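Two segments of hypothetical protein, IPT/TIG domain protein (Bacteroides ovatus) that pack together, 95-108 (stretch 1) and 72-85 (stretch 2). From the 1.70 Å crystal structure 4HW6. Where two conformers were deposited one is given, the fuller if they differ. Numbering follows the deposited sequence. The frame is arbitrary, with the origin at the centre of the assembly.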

ATOM      1  N   LYS A  95      11.111 -40.917   0.103  1.00 40.12           N
ATOM      2  CA  LYS A  95      10.614 -40.600   1.440  1.00 38.86           C
ATOM      3  C   LYS A  95      10.708 -39.099   1.690  1.00 34.82           C
ATOM      4  O   LYS A  95      11.518 -38.404   1.084  1.00 32.77           O
ATOM      5  CB  LYS A  95      11.450 -41.291   2.528  1.00 40.15           C
ATOM      6  CG  LYS A  95      11.464 -42.800   2.540  1.00 43.75           C
ATOM      7  CD  LYS A  95      10.191 -43.394   3.107  1.00 45.83           C
ATOM      8  CE  LYS A  95      10.291 -44.905   3.145  1.00 47.86           C
ATOM      9  NZ  LYS A  95       9.135 -45.501   3.857  1.00 51.50           N
ATOM     10  N   SER A  96       9.896 -38.621   2.621  1.00 33.68           N
ATOM     11  CA  SER A  96      10.039 -37.283   3.137  1.00 32.51           C
ATOM     12  C   SER A  96       9.585 -37.251   4.582  1.00 32.78           C
ATOM     13  O   SER A  96       8.781 -38.069   5.017  1.00 32.74           O
ATOM     14  CB  SER A  96       9.222 -36.290   2.315  1.00 34.08           C
ATOM     15  OG  SER A  96       7.839 -36.536   2.479  1.00 39.54           O
ATOM     16  N   GLY A  97      10.125 -36.296   5.319  1.00 31.32           N
ATOM     17  CA  GLY A  97       9.721 -36.036   6.692  1.00 32.18           C
ATOM     18  C   GLY A  97       9.650 -34.537   6.900  1.00 30.91           C
ATOM     19  O   GLY A  97      10.284 -33.773   6.166  1.00 29.92           O
ATOM     20  N   VAL A  98       8.845 -34.124   7.874  1.00 32.55           N
ATOM     21  CA  VAL A  98       8.738 -32.716   8.254  1.00 33.19           C
ATOM     22  C   VAL A  98       8.924 -32.606   9.767  1.00 33.54           C
ATOM     23  O   VAL A  98       8.449 -33.448  10.528  1.00 34.78           O
ATOM     24  CB  VAL A  98       7.375 -32.095   7.861  1.00 35.98           C
ATOM     25  CG1 VAL A  98       7.433 -30.572   7.950  1.00 37.29           C
ATOM     26  CG2 VAL A  98       6.967 -32.516   6.455  1.00 38.97           C
ATOM     27  N   CYS A  99       9.648 -31.580  10.183  1.00 32.87           N
ATOM     28  CA  CYS A  99       9.865 -31.295  11.588  1.00 33.78           C
ATOM     29  C   CYS A  99       8.565 -30.833  12.254  1.00 35.33           C
ATOM     30  O   CYS A  99       7.734 -30.194  11.612  1.00 34.04           O
ATOM     31  CB  CYS A  99      10.928 -30.205  11.714  1.00 34.93           C
ATOM     32  SG  CYS A  99      11.592 -30.029  13.371  1.00 38.05           S
ATOM     33  N   GLU A 100       8.385 -31.187  13.527  1.00 37.49           N
ATOM     34  CA  GLU A 100       7.258 -30.687  14.328  1.00 40.85           C
ATOM     35  C   GLU A 100       7.408 -29.183  14.590  1.00 42.32           C
ATOM     36  O   GLU A 100       6.425 -28.450  14.575  1.00 46.62           O
ATOM     37  CB  GLU A 100       7.154 -31.443  15.660  1.00 43.06           C
ATOM     38  N   ALA A 101       8.642 -28.731  14.833  1.00 39.98           N
ATOM     39  CA  ALA A 101       8.918 -27.313  15.039  1.00 40.49           C
ATOM     40  C   ALA A 101       9.044 -26.610  13.682  1.00 36.67           C
ATOM     41  O   ALA A 101       9.553 -27.186  12.715  1.00 33.86           O
ATOM     42  CB  ALA A 101      10.181 -27.109  15.884  1.00 38.97           C
ATOM     43  N   LYS A 102       8.537 -25.383  13.622  1.00 37.29           N
ATOM     44  CA  LYS A 102       8.634 -24.531  12.432  1.00 36.05           C
ATOM     45  C   LYS A 102       9.831 -23.582  12.565  1.00 34.25           C
ATOM     46  O   LYS A 102      10.114 -23.071  13.657  1.00 34.34           O
ATOM     47  CB  LYS A 102       7.364 -23.693  12.263  1.00 41.75           C
ATOM     48  CG  LYS A 102       6.131 -24.466  11.809  1.00 46.40           C
ATOM     49  CD  LYS A 102       4.890 -23.581  11.875  1.00 51.68           C
ATOM     50  CE  LYS A 102       3.772 -24.059  10.949  1.00 55.01           C
ATOM     51  NZ  LYS A 102       3.369 -25.470  11.197  1.00 54.74           N
ATOM     52  N   PHE A 103      10.523 -23.342  11.452  1.00 30.71           N
ATOM     53  CA  PHE A 103      11.609 -22.369  11.422  1.00 30.63           C
ATOM     54  C   PHE A 103      11.007 -20.965  11.520  1.00 32.98           C
ATOM     55  O   PHE A 103      10.012 -20.656  10.847  1.00 33.96           O
ATOM     56  CB  PHE A 103      12.433 -22.537  10.135  1.00 27.92           C
ATOM     57  CG  PHE A 103      13.649 -21.653  10.064  1.00 27.32           C
ATOM     58  CD1 PHE A 103      14.813 -21.998  10.727  1.00 27.64           C
ATOM     59  CD2 PHE A 103      13.630 -20.478   9.324  1.00 26.63           C
ATOM     60  CE1 PHE A 103      15.942 -21.187  10.675  1.00 27.79           C
ATOM     61  CE2 PHE A 103      14.760 -19.667   9.265  1.00 28.00           C
ATOM     62  CZ  PHE A 103      15.912 -20.019   9.941  1.00 27.58           C
ATOM     63  N   ASP A 104      11.585 -20.123  12.370  1.00 34.13           N
ATOM     64  CA  ASP A 104      11.105 -18.740  12.533  1.00 37.32           C
ATOM     65  C   ASP A 104      11.843 -17.839  11.548  1.00 35.39           C
ATOM     66  O   ASP A 104      12.927 -17.331  11.816  1.00 34.95           O
ATOM     67  CB  ASP A 104      11.277 -18.254  13.975  1.00 40.43           C
ATOM     68  CG  ASP A 104      10.786 -16.819  14.185  1.00 45.30           C
ATOM     69  OD1 ASP A 104      10.191 -16.211  13.265  1.00 46.21           O
ATOM     70  OD2 ASP A 104      10.997 -16.294  15.295  1.00 47.78           O
ATOM     71  N   TYR A 105      11.223 -17.653  10.397  1.00 35.93           N
ATOM     72  CA  TYR A 105      11.794 -16.862   9.331  1.00 35.13           C
ATOM     73  C   TYR A 105      11.675 -15.384   9.654  1.00 38.94           C
ATOM     74  O   TYR A 105      10.587 -14.886   9.904  1.00 39.95           O
ATOM     75  CB  TYR A 105      11.078 -17.178   8.023  1.00 34.77           C
ATOM     76  CG  TYR A 105      11.547 -16.348   6.855  1.00 34.13           C
ATOM     77  CD1 TYR A 105      12.823 -16.504   6.341  1.00 33.32           C
ATOM     78  CD2 TYR A 105      10.712 -15.419   6.255  1.00 37.10           C
ATOM     79  CE1 TYR A 105      13.256 -15.748   5.264  1.00 34.41           C
ATOM     80  CE2 TYR A 105      11.137 -14.674   5.174  1.00 37.60           C
ATOM     81  CZ  TYR A 105      12.410 -14.837   4.687  1.00 36.52           C
ATOM     82  OH  TYR A 105      12.826 -14.082   3.616  1.00 37.93           O
ATOM     83  N   GLN A 106      12.819 -14.706   9.666  1.00 40.90           N
ATOM     84  CA  GLN A 106      12.894 -13.304  10.000  1.00 45.71           C
ATOM     85  C   GLN A 106      13.190 -12.526   8.739  1.00 48.62           C
ATOM     86  O   GLN A 106      13.939 -12.975   7.875  1.00 45.11           O
ATOM     87  CB  GLN A 106      13.988 -13.047  11.026  1.00 46.24           C
ATOM     88  CG  GLN A 106      13.771 -13.772  12.346  1.00 48.27           C
ATOM     89  CD  GLN A 106      14.945 -13.613  13.282  1.00 49.75           C
ATOM     90  OE1 GLN A 106      16.102 -13.572  12.848  1.00 48.80           O
ATOM     91  NE2 GLN A 106      14.656 -13.532  14.576  1.00 48.63           N
ATOM     92  N   TYR A 107      12.590 -11.350   8.644  1.00 40.83           N
ATOM     93  CA  TYR A 107      12.743 -10.527   7.472  1.00 35.27           C
ATOM     94  C   TYR A 107      12.358  -9.097   7.824  1.00 34.86           C
ATOM     95  O   TYR A 107      11.451  -8.851   8.638  1.00 37.77           O
ATOM     96  CB  TYR A 107      11.819 -11.009   6.349  1.00 33.78           C
ATOM     97  CG  TYR A 107      10.375 -10.971   6.766  1.00 35.22           C
ATOM     98  CD1 TYR A 107       9.811 -12.026   7.456  1.00 38.86           C
ATOM     99  CD2 TYR A 107       9.587  -9.851   6.527  1.00 37.00           C
ATOM    100  CE1 TYR A 107       8.496 -11.988   7.873  1.00 41.44           C
ATOM    101  CE2 TYR A 107       8.272  -9.806   6.937  1.00 36.43           C
ATOM    102  CZ  TYR A 107       7.731 -10.879   7.613  1.00 42.00           C
ATOM    103  OH  TYR A 107       6.423 -10.857   8.023  1.00 51.60           O
ATOM    104  N   ASN A 108      13.050  -8.196   7.150  1.00 34.23           N
ATOM    105  CA  ASN A 108      12.766  -6.775   7.216  0.50 35.67           C
ATOM    106  C   ASN A 108      11.921  -6.352   6.031  1.00 32.22           C
ATOM    107  O   ASN A 108      11.923  -7.003   4.976  1.00 23.99           O
ATOM    108  CB  ASN A 108      14.068  -5.991   7.206  0.50 37.53           C
ATOM    109  CG  ASN A 108      14.907  -6.251   8.440  0.50 41.38           C
ATOM    110  OD1 ASN A 108      16.133  -6.302   8.365  0.50 40.07           O
ATOM    111  ND2 ASN A 108      14.243  -6.432   9.586  0.50 42.83           N
TER
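Stretch 2 (72-85) ICPSKAYEGDVKVS

Backbone hydrogen bonds hold stretch 2 against stretch 1. Strand 82-85 runs antiparallel to strand 95-98, with 164° between their N-to-C directions and a closest axis approach of 4.7 Å. Gly97 and Val84 form the hydrogen-bonded pair: Gly97 N to Val84 O and Val84 N to Gly97 O are both 2.9 Å. Cys99 N donates to Val82 O at 3.0 Å. Ser96 faces Ser85 and Val98 faces Lys83 in non-hydrogen-bonded pairs, with CA-CA distances of 4.1 and 4.3 Å.

Past Cys99 the direct pairing lapses, and water 3 fills the gap. It accepts from Val82 N and donates to Cys99 O and Ala101 O. Direct backbone bonding resumes where Phe103 N donates to Gly80 O at 2.7 Å. Gly80 closes a type I turn that starts at Ala77. Its phi is positive, and a CB there would clash with Phe103 O. Water 2 continues the link, joining Tyr78 O to Phe103 O and Tyr105 N. Lys102 NZ makes a weak hydrogen bond, part of a salt bridge, to Asp81 OD1 at 3.4 Å.

The side chains of Ser96, Val98, Lys83 and Ser85 share one face of the sheet. There Val98 CG2 lies 3.9 Å from Lys83 CG. Phe103 CB packs 3.9 Å from Val82 CG2, and Phe103 CE2 lies 3.7 Å from Cys73 SG.

Before the strand, stretch 2 is mostly loop; Cys73 to Tyr78 pack against one side and the edge of the Tyr105 ring. Ala77 CB sits over one face of the Tyr105 ring, 3.6 Å from Tyr105 CD1. The edge of Tyr105 turns toward the face of Tyr78, offset, with Tyr105 CE2 3.5 Å from Tyr78 CE1. Tyr78 in turn points its edge at the face of Tyr107, their planes at 86°. Water 1 bridges Tyr105 OH, Tyr78 OH and Lys76 N.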

ATOM      1  N   ILE A  72      20.848 -23.641   3.144  1.00 29.80           N
ATOM      2  CA  ILE A  72      20.748 -22.187   3.173  1.00 29.82           C
ATOM      3  C   ILE A  72      19.284 -21.785   3.125  1.00 29.10           C
ATOM      4  O   ILE A  72      18.544 -22.161   2.196  1.00 29.54           O
ATOM      5  CB  ILE A  72      21.505 -21.568   1.979  1.00 32.86           C
ATOM      6  CG1 ILE A  72      22.990 -21.929   2.046  1.00 35.12           C
ATOM      7  CG2 ILE A  72      21.348 -20.049   1.931  1.00 33.39           C
ATOM      8  CD1 ILE A  72      23.771 -21.403   0.855  1.00 40.44           C
ATOM      9  N   CYS A  73      18.853 -21.019   4.121  1.00 29.66           N
ATOM     10  CA  CYS A  73      17.469 -20.562   4.191  1.00 29.63           C
ATOM     11  C   CYS A  73      17.114 -19.688   2.978  1.00 31.03           C
ATOM     12  O   CYS A  73      17.831 -18.735   2.671  1.00 30.61           O
ATOM     13  CB  CYS A  73      17.243 -19.741   5.464  1.00 32.73           C
ATOM     14  SG  CYS A  73      15.514 -19.296   5.692  1.00 36.83           S
ATOM     15  N   PRO A  74      16.004 -20.009   2.291  1.00 29.87           N
ATOM     16  CA  PRO A  74      15.571 -19.236   1.133  1.00 32.68           C
ATOM     17  C   PRO A  74      14.772 -18.004   1.554  1.00 33.07           C
ATOM     18  O   PRO A  74      14.364 -17.901   2.710  1.00 34.13           O
ATOM     19  CB  PRO A  74      14.643 -20.216   0.418  1.00 31.69           C
ATOM     20  CG  PRO A  74      13.987 -20.937   1.537  1.00 30.34           C
ATOM     21  CD  PRO A  74      15.081 -21.131   2.559  1.00 28.84           C
ATOM     22  N   SER A  75      14.521 -17.089   0.631  1.00 35.61           N
ATOM     23  CA  SER A  75      13.594 -16.006   0.931  1.00 38.29           C
ATOM     24  C   SER A  75      12.177 -16.581   0.909  1.00 37.59           C
ATOM     25  O   SER A  75      11.943 -17.673   0.375  1.00 36.40           O
ATOM     26  CB  SER A  75      13.753 -14.840  -0.056  1.00 44.52           C
ATOM     27  OG  SER A  75      13.608 -15.291  -1.379  1.00 49.72           O
ATOM     28  N   LYS A  76      11.251 -15.845   1.507  1.00 40.11           N
ATOM     29  CA  LYS A  76       9.826 -16.177   1.531  1.00 41.20           C
ATOM     30  C   LYS A  76       9.480 -17.437   2.344  1.00 38.03           C
ATOM     31  O   LYS A  76       8.441 -18.038   2.114  1.00 38.15           O
ATOM     32  CB  LYS A  76       9.246 -16.297   0.106  1.00 43.97           C
ATOM     33  CG  LYS A  76       9.550 -15.119  -0.822  1.00 48.11           C
ATOM     34  CD  LYS A  76       8.698 -15.175  -2.092  1.00 51.89           C
ATOM     35  CE  LYS A  76       9.532 -15.129  -3.372  1.00 54.80           C
ATOM     36  NZ  LYS A  76      10.094 -16.459  -3.775  1.00 51.37           N
ATOM     37  N   ALA A  77      10.316 -17.790   3.321  1.00 36.13           N
ATOM     38  CA  ALA A  77      10.108 -18.987   4.150  1.00 33.51           C
ATOM     39  C   ALA A  77       9.111 -18.786   5.304  1.00 35.55           C
ATOM     40  O   ALA A  77       9.197 -19.470   6.321  1.00 36.72           O
ATOM     41  CB  ALA A  77      11.446 -19.459   4.701  1.00 31.33           C
ATOM     42  N   TYR A  78       8.148 -17.879   5.128  1.00 39.28           N
ATOM     43  CA  TYR A  78       7.227 -17.471   6.199  1.00 41.55           C
ATOM     44  C   TYR A  78       6.541 -18.632   6.920  1.00 42.84           C
ATOM     45  O   TYR A  78       6.482 -18.641   8.149  1.00 44.76           O
ATOM     46  CB  TYR A  78       6.160 -16.519   5.662  1.00 44.48           C
ATOM     47  CG  TYR A  78       6.711 -15.413   4.792  1.00 45.23           C
ATOM     48  CD1 TYR A  78       7.433 -14.359   5.342  1.00 45.69           C
ATOM     49  CD2 TYR A  78       6.517 -15.427   3.416  1.00 45.21           C
ATOM     50  CE1 TYR A  78       7.945 -13.348   4.544  1.00 46.30           C
ATOM     51  CE2 TYR A  78       7.020 -14.422   2.611  1.00 46.10           C
ATOM     52  CZ  TYR A  78       7.742 -13.390   3.181  1.00 46.68           C
ATOM     53  OH  TYR A  78       8.249 -12.407   2.377  1.00 46.93           O
ATOM     54  N   GLU A  79       6.032 -19.610   6.173  1.00 41.02           N
ATOM     55  CA  GLU A  79       5.258 -20.706   6.784  1.00 42.35           C
ATOM     56  C   GLU A  79       6.144 -21.573   7.673  1.00 39.43           C
ATOM     57  O   GLU A  79       5.683 -22.179   8.634  1.00 41.58           O
ATOM     58  CB  GLU A  79       4.555 -21.541   5.719  1.00 44.85           C
ATOM     59  CG  GLU A  79       3.511 -20.745   4.944  1.00 49.74           C
ATOM     60  CD  GLU A  79       2.794 -21.550   3.874  1.00 54.86           C
ATOM     61  OE1 GLU A  79       3.169 -22.719   3.627  1.00 59.68           O
ATOM     62  OE2 GLU A  79       1.847 -21.007   3.270  1.00 60.91           O
ATOM     63  N   GLY A  80       7.428 -21.612   7.353  1.00 35.97           N
ATOM     64  CA  GLY A  80       8.427 -22.133   8.264  1.00 33.36           C
ATOM     65  C   GLY A  80       8.577 -23.642   8.375  1.00 31.18           C
ATOM     66  O   GLY A  80       9.492 -24.090   9.036  1.00 29.34           O
ATOM     67  N   ASP A  81       7.721 -24.435   7.731  1.00 32.20           N
ATOM     68  CA  ASP A  81       7.845 -25.900   7.829  1.00 32.76           C
ATOM     69  C   ASP A  81       9.164 -26.346   7.198  1.00 29.80           C
ATOM     70  O   ASP A  81       9.517 -25.888   6.121  1.00 29.74           O
ATOM     71  CB  ASP A  81       6.690 -26.634   7.142  1.00 36.55           C
ATOM     72  CG  ASP A  81       5.341 -26.207   7.655  1.00 44.77           C
ATOM     73  OD1 ASP A  81       4.766 -26.926   8.502  1.00 51.30           O
ATOM     74  OD2 ASP A  81       4.860 -25.138   7.214  1.00 48.87           O
ATOM     75  N   VAL A  82       9.875 -27.233   7.883  1.00 29.63           N
ATOM     76  CA  VAL A  82      11.158 -27.739   7.421  1.00 27.34           C
ATOM     77  C   VAL A  82      10.917 -29.179   6.978  1.00 27.42           C
ATOM     78  O   VAL A  82      10.582 -30.039   7.800  1.00 29.08           O
ATOM     79  CB  VAL A  82      12.207 -27.652   8.541  1.00 28.00           C
ATOM     80  CG1 VAL A  82      13.510 -28.340   8.141  1.00 27.95           C
ATOM     81  CG2 VAL A  82      12.444 -26.196   8.935  1.00 28.17           C
ATOM     82  N   LYS A  83      11.050 -29.415   5.672  1.00 26.26           N
ATOM     83  CA  LYS A  83      10.771 -30.705   5.044  1.00 27.20           C
ATOM     84  C   LYS A  83      12.029 -31.199   4.337  1.00 26.21           C
ATOM     85  O   LYS A  83      12.656 -30.461   3.574  1.00 24.67           O
ATOM     86  CB  LYS A  83       9.626 -30.575   4.028  1.00 30.10           C
ATOM     87  CG  LYS A  83       9.207 -31.858   3.324  1.00 35.35           C
ATOM     88  CD  LYS A  83       7.967 -31.623   2.476  1.00 39.46           C
ATOM     89  CE  LYS A  83       7.589 -32.855   1.666  1.00 42.37           C
ATOM     90  NZ  LYS A  83       6.345 -32.664   0.865  1.00 46.89           N
ATOM     91  N   VAL A  84      12.378 -32.454   4.592  1.00 26.18           N
ATOM     92  CA  VAL A  84      13.530 -33.093   3.970  1.00 25.91           C
ATOM     93  C   VAL A  84      13.031 -34.303   3.199  1.00 27.44           C
ATOM     94  O   VAL A  84      12.299 -35.138   3.747  1.00 27.30           O
ATOM     95  CB  VAL A  84      14.556 -33.549   5.024  1.00 26.16           C
ATOM     96  CG1 VAL A  84      15.715 -34.299   4.368  1.00 25.41           C
ATOM     97  CG2 VAL A  84      15.064 -32.343   5.818  1.00 25.06           C
ATOM     98  N   SER A  85      13.440 -34.389   1.939  1.00 27.73           N
ATOM     99  CA  SER A  85      13.065 -35.482   1.050  1.00 31.20           C
ATOM    100  C   SER A  85      14.305 -36.117   0.445  1.00 30.41           C
ATOM    101  O   SER A  85      15.305 -35.431   0.182  1.00 29.26           O
ATOM    102  CB  SER A  85      12.192 -34.944  -0.085  1.00 34.69           C
ATOM    103  OG  SER A  85      10.980 -34.389   0.410  1.00 43.46           O
TER
HETATM  104  O   HOH W   1      11.218 -12.802   2.126  1.00 37.21           O
HETATM  105  O   HOH W   2       8.432 -18.515   9.957  1.00 40.70           O
HETATM  106  O   HOH W   3       8.642 -27.944  10.320  1.00 37.62           O
HETATM  107  O   HOH W   4       6.028 -35.270   0.283  1.00 50.23           O